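Local coordinates for carbonic anhydrase (Trichomonas vaginalis, PDB 6Y04) that catalyses the reversible hydration of carbon dioxide to hydrogencarbonate, using a zinc ion bound in each subunit, at the interface of chains A and B. Sequence-based numbering; all coordinates share one arbitrary frame. Chains: chain A/B, Carbonic anhydrase.

Contact 1: the interface of chains A and B. Residues chain A 41, 170-171; chain B 23-24, 54.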
ATOM      1  N   ARG A  41      -7.994  -7.022  -7.892  1.00 15.01           N
ATOM      2  CA  ARG A  41      -7.614  -7.859  -9.020  1.00 15.65           C
ATOM      3  C   ARG A  41      -6.094  -7.987  -9.138  1.00 15.69           C
ATOM      4  O   ARG A  41      -5.608  -8.857  -9.866  1.00 14.47           O
ATOM      5  CB  ARG A  41      -8.222  -7.302 -10.315  1.00 15.69           C
ATOM      6  CG  ARG A  41      -9.726  -7.517 -10.427  1.00 16.72           C
ATOM      7  CD  ARG A  41     -10.372  -6.746 -11.562  1.00 16.66           C
ATOM      8  NE  ARG A  41     -10.249  -5.321 -11.322  1.00 16.46           N
ATOM      9  CZ  ARG A  41     -10.762  -4.372 -12.092  1.00 16.64           C
ATOM     10  NH1 ARG A  41     -11.453  -4.702 -13.171  1.00 16.67           N
ATOM     11  NH2 ARG A  41     -10.578  -3.098 -11.780  1.00 15.72           N
ATOM     12  N   PRO A 170      -5.835  -4.967 -15.468  1.00 17.90           N
ATOM     13  CA  PRO A 170      -6.224  -5.787 -14.317  1.00 18.53           C
ATOM     14  C   PRO A 170      -6.822  -7.155 -14.659  1.00 19.38           C
ATOM     15  O   PRO A 170      -6.930  -8.016 -13.784  1.00 19.53           O
ATOM     16  CB  PRO A 170      -7.205  -4.881 -13.557  1.00 18.23           C
ATOM     17  CG  PRO A 170      -7.783  -3.967 -14.615  1.00 17.54           C
ATOM     18  CD  PRO A 170      -6.699  -3.791 -15.660  1.00 17.11           C
ATOM     19  N   ASP A 171      -7.167  -7.372 -15.934  1.00 19.64           N
ATOM     20  CA  ASP A 171      -7.735  -8.645 -16.361  1.00 20.07           C
ATOM     21  C   ASP A 171      -6.671  -9.535 -16.994  1.00 20.04           C
ATOM     22  O   ASP A 171      -6.511 -10.678 -16.582  1.00 21.64           O
ATOM     23  CB  ASP A 171      -8.898  -8.445 -17.330  1.00 21.01           C
ATOM     24  CG  ASP A 171     -10.120  -7.847 -16.664  1.00 22.96           C
ATOM     25  OD1 ASP A 171     -10.439  -8.280 -15.531  1.00 24.51           O
ATOM     26  OD2 ASP A 171     -10.746  -6.955 -17.280  1.00 24.30           O
TER
ATOM     27  N   LYS B  23     -12.254 -12.801 -16.277  1.00 30.38           N
ATOM     28  CA  LYS B  23     -12.483 -11.467 -15.730  1.00 30.20           C
ATOM     29  C   LYS B  23     -13.048 -11.587 -14.315  1.00 28.18           C
ATOM     30  O   LYS B  23     -14.022 -12.307 -14.105  1.00 26.92           O
ATOM     31  CB  LYS B  23     -13.537 -10.702 -16.540  1.00 31.81           C
ATOM     32  CG  LYS B  23     -13.136 -10.196 -17.918  1.00 35.68           C
ATOM     33  CD  LYS B  23     -13.944  -8.966 -18.337  1.00 36.20           C
ATOM     34  CE  LYS B  23     -13.811  -8.635 -19.811  1.00 38.48           C
ATOM     35  NZ  LYS B  23     -13.797  -7.170 -20.047  1.00 38.81           N
ATOM     36  N   LEU B  24     -12.440 -10.879 -13.352  1.00 25.87           N
ATOM     37  CA  LEU B  24     -12.926 -10.926 -11.983  1.00 23.78           C
ATOM     38  C   LEU B  24     -13.709  -9.652 -11.701  1.00 23.96           C
ATOM     39  O   LEU B  24     -13.543  -8.648 -12.392  1.00 24.47           O
ATOM     40  CB  LEU B  24     -11.757 -11.072 -11.006  1.00 22.87           C
ATOM     41  CG  LEU B  24     -10.919 -12.344 -11.123  1.00 23.14           C
ATOM     42  CD1 LEU B  24      -9.800 -12.341 -10.099  1.00 22.45           C
ATOM     43  CD2 LEU B  24     -11.765 -13.600 -10.964  1.00 22.65           C
ATOM     44  N   ARG B  54      -6.803 -13.806  -4.789  1.00 15.29           N
ATOM     45  CA  ARG B  54      -7.075 -12.774  -5.774  1.00 14.79           C
ATOM     46  C   ARG B  54      -8.583 -12.534  -5.851  1.00 14.36           C
ATOM     47  O   ARG B  54      -9.365 -13.476  -5.834  1.00 15.23           O
ATOM     48  CB  ARG B  54      -6.510 -13.227  -7.124  1.00 14.63           C
ATOM     49  CG  ARG B  54      -6.527 -12.141  -8.188  1.00 14.09           C
ATOM     50  CD  ARG B  54      -6.234 -12.616  -9.592  1.00 13.76           C
ATOM     51  NE  ARG B  54      -6.313 -11.454 -10.462  1.00 13.91           N
ATOM     52  CZ  ARG B  54      -6.552 -11.476 -11.775  1.00 14.10           C
ATOM     53  NH1 ARG B  54      -6.746 -12.621 -12.414  1.00 13.99           N
ATOM     54  NH2 ARG B  54      -6.594 -10.339 -12.445  1.00 13.84           N
TER
HETATM   55  O   HOH W   1     -12.455  -7.131 -14.536  1.00  7.51           O
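A:Arg41 and B:Arg54 meet in a polar, partly water-bridged patch of the two-fold symmetric dimer interface; the patch ties the segment next to one subunit's zinc site to loops of its neighbour. A:Arg41 closes the CXDXR motif of beta-class carbonic anhydrases, which starts at the zinc ligand Cys37. Its backbone carbonyl oxygen O accepts a hydrogen bond of 2.8 Å from NE of B:Arg54, with 158° at the hydrogen; the oxygen lies nearly in the guanidinium plane. Arginine suits position B:Arg54 because its long chain, extended from CG to NE with CG anti to the backbone N (chi1 -171°), reaches across the subunit boundary. NH2 of B:Arg54 adds a weak bond to O of A:Arg41 at 3.1 Å. Within chain B, CD1 of B:Leu24 lies against one face of this guanidinium, near its rim, and may limit how far it can turn.

The A:Arg41 side chain bends at chi3 and slides past B:Leu24 in the opposite direction. CB of A:Pro170 sits over the centre of the A:Arg41 guanidinium, 3.8 Å above the plane. The carboxylate of A:Asp171 crosses the aliphatic part of B:Lys23 at a slant, CG against CG, and OD2 of A:Asp171 is 4.1 Å from NZ of B:Lys23, near enough for electrostatic attraction at most. Water 1 joins both chains. It lies in the plane of the A:Arg41 guanidinium, 3.0 Å from NH1, and also meets OD1 of A:Asp171. On the chain B side, water 1 is 2.8 Å from the carbonyl O of B:Leu24.

Contact 2: the interface of chains A and B. Residues chain A 49, 172-175; chain B 11, 14-15, 21.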
ATOM      1  N   ALA A  49       3.024 -10.774 -12.622  1.00 17.29           N
ATOM      2  CA  ALA A  49       2.879 -10.184 -13.942  1.00 17.54           C
ATOM      3  C   ALA A  49       4.151  -9.434 -14.332  1.00 17.22           C
ATOM      4  O   ALA A  49       4.459  -9.322 -15.516  1.00 16.81           O
ATOM      5  CB  ALA A  49       1.666  -9.289 -13.979  1.00 16.91           C
ATOM      6  N   THR A 172      -5.971  -9.006 -18.006  1.00 19.90           N
ATOM      7  CA  THR A 172      -5.030  -9.774 -18.808  1.00 19.17           C
ATOM      8  C   THR A 172      -3.676  -9.828 -18.108  1.00 18.74           C
ATOM      9  O   THR A 172      -2.966 -10.828 -18.214  1.00 18.04           O
ATOM     10  CB  THR A 172      -4.844  -9.172 -20.211  1.00 19.45           C
ATOM     11  OG1 THR A 172      -4.208  -7.901 -20.088  1.00 20.15           O
ATOM     12  CG2 THR A 172      -6.137  -9.023 -20.985  1.00 19.44           C
ATOM     13  N   GLY A 173      -3.333  -8.729 -17.420  1.00 18.53           N
ATOM     14  CA  GLY A 173      -2.066  -8.597 -16.722  1.00 19.03           C
ATOM     15  C   GLY A 173      -0.972  -8.028 -17.619  1.00 20.14           C
ATOM     16  O   GLY A 173       0.193  -8.016 -17.235  1.00 21.06           O
ATOM     17  N   LYS A 174      -1.357  -7.556 -18.812  1.00 21.00           N
ATOM     18  CA  LYS A 174      -0.418  -6.948 -19.742  1.00 21.27           C
ATOM     19  C   LYS A 174       0.128  -5.648 -19.150  1.00 21.52           C
ATOM     20  O   LYS A 174      -0.636  -4.779 -18.730  1.00 22.76           O
ATOM     21  CB  LYS A 174      -1.090  -6.711 -21.100  1.00 21.55           C
ATOM     22  CG  LYS A 174      -0.212  -6.066 -22.164  1.00 22.19           C
ATOM     23  CD  LYS A 174      -0.911  -5.930 -23.499  1.00 23.17           C
ATOM     24  CE  LYS A 174      -0.378  -4.761 -24.295  1.00 24.11           C
ATOM     25  NZ  LYS A 174      -1.222  -4.499 -25.485  1.00 25.52           N
ATOM     26  N   VAL A 175       1.457  -5.530 -19.128  1.00 21.14           N
ATOM     27  CA  VAL A 175       2.125  -4.344 -18.618  1.00 21.39           C
ATOM     28  C   VAL A 175       2.702  -3.574 -19.805  1.00 22.07           C
ATOM     29  O   VAL A 175       3.330  -4.161 -20.684  1.00 22.90           O
ATOM     30  CB  VAL A 175       3.218  -4.713 -17.592  1.00 21.52           C
ATOM     31  CG1 VAL A 175       3.966  -3.490 -17.072  1.00 20.76           C
ATOM     32  CG2 VAL A 175       2.666  -5.538 -16.436  1.00 20.84           C
TER
ATOM     33  N   ASN B  11       6.995 -10.086 -18.132  1.00 23.76           N
ATOM     34  CA  ASN B  11       5.595  -9.863 -18.455  1.00 24.37           C
ATOM     35  C   ASN B  11       5.226 -10.632 -19.716  1.00 25.63           C
ATOM     36  O   ASN B  11       4.151 -11.219 -19.787  1.00 24.59           O
ATOM     37  CB  ASN B  11       5.251  -8.383 -18.624  1.00 22.80           C
ATOM     38  CG  ASN B  11       3.769  -8.153 -18.843  1.00 22.36           C
ATOM     39  OD1 ASN B  11       3.365  -7.650 -19.893  1.00 20.36           O
ATOM     40  ND2 ASN B  11       2.953  -8.519 -17.862  1.00 21.39           N
ATOM     41  N   PHE B  14       4.823 -14.044 -18.849  1.00 24.55           N
ATOM     42  CA  PHE B  14       3.645 -14.196 -18.011  1.00 22.91           C
ATOM     43  C   PHE B  14       2.393 -14.318 -18.876  1.00 22.37           C
ATOM     44  O   PHE B  14       1.541 -15.160 -18.601  1.00 21.40           O
ATOM     45  CB  PHE B  14       3.500 -13.018 -17.044  1.00 22.87           C
ATOM     46  CG  PHE B  14       2.221 -13.046 -16.244  1.00 22.09           C
ATOM     47  CD1 PHE B  14       2.131 -13.806 -15.084  1.00 21.56           C
ATOM     48  CD2 PHE B  14       1.107 -12.334 -16.657  1.00 21.17           C
ATOM     49  CE1 PHE B  14       0.956 -13.848 -14.348  1.00 20.95           C
ATOM     50  CE2 PHE B  14      -0.066 -12.375 -15.921  1.00 21.75           C
ATOM     51  CZ  PHE B  14      -0.143 -13.139 -14.772  1.00 21.64           C
ATOM     52  N   LEU B  15       2.305 -13.467 -19.912  1.00 21.79           N
ATOM     53  CA  LEU B  15       1.154 -13.421 -20.805  1.00 22.74           C
ATOM     54  C   LEU B  15       1.076 -14.692 -21.650  1.00 24.08           C
ATOM     55  O   LEU B  15      -0.010 -15.154 -22.000  1.00 22.84           O
ATOM     56  CB  LEU B  15       1.276 -12.199 -21.715  1.00 21.72           C
ATOM     57  CG  LEU B  15       0.953 -10.856 -21.070  1.00 21.76           C
ATOM     58  CD1 LEU B  15       1.236  -9.722 -22.044  1.00 20.94           C
ATOM     59  CD2 LEU B  15      -0.494 -10.814 -20.602  1.00 21.38           C
ATOM     60  N   LEU B  21      -7.435 -15.380 -19.096  1.00 35.59           N
ATOM     61  CA  LEU B  21      -7.805 -15.339 -17.691  1.00 32.50           C
ATOM     62  C   LEU B  21      -9.256 -14.876 -17.574  1.00 30.67           C
ATOM     63  O   LEU B  21      -9.718 -14.058 -18.365  1.00 28.88           O
ATOM     64  CB  LEU B  21      -6.818 -14.444 -16.932  1.00 30.65           C
ATOM     65  CG  LEU B  21      -5.343 -14.840 -17.068  1.00 30.36           C
ATOM     66  CD1 LEU B  21      -4.430 -13.738 -16.556  1.00 29.65           C
ATOM     67  CD2 LEU B  21      -5.033 -16.159 -16.372  1.00 28.76           C
TER
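B:Asn11, on helix 3-17, pushes its carboxamide between two backbone segments of chain A, the end of helix 46-49 and the turn leading into strand 175-179. CG is anti to the backbone N (chi1 -175°), which points the amide away from its own helix and into the partner. At the root of the side chain, CB of B:Asn11 rests 3.3 Å from the carbonyl O of A:Ala49. CG comes next, packed against the backbone N and CB of A:Val175, whose CG2 also touches ND2, and there the group forks. The amide nitrogen ND2 of B:Asn11 donates to two carbonyl oxygens: to O of A:Ala49 at 2.9 Å, nearly straight at 163°, and to O of A:Gly173, also at 2.9 Å. Both acceptors lie close to the amide plane, as expected if each takes one N-H. The other branch, OD1 of B:Asn11, accepts from the backbone N of A:Val175 at 3.0 Å, with the donor 45° above the carbonyl plane, so the N-H does not aim at a lone pair. Asparagine suits the place because one short, flat group offers both donors and an acceptor to main-chain atoms, and together the three bonds fix its rotation.

Apolar residues of the same helix flank this amide. The ring of B:Phe14 lays a face against A:Ala49, whose CA stands over the ring centre, 3.8 Å from the centroid; the small methyl side chain lets the ring approach the backbone. B:Leu15 divides its branches: CD1 packs on CB and CG of A:Lys174, while CD2 touches O of A:Thr172 at 3.4 Å, with CD1 of B:Leu21 near the same oxygen. A:Gly173, at a positive phi that glycine adopts readily, turns the chain. Across this turn, the hydroxyl OG1 of A:Thr172 accepts a hydrogen bond of 3.1 Å from the backbone N of A:Lys174.

About 11 Å separates the C-alpha centres of contact 1 and contact 2, and the two run into each other along both chains. In chain A, residues 170-175 form one stretch, whose first two residues belong to contact 1 and the rest to contact 2, ending in strand 175-179. In chain B, helix 3-17 and the loop after it serve contact 2, and the same loop continues to contact 1. The N-terminal arm of one subunit thus clasps its partner, reaching close to the zinc-site segment around 3-10 helix 40-42. Two-fold symmetry repeats both contacts with the chains exchanged, making the clasp reciprocal.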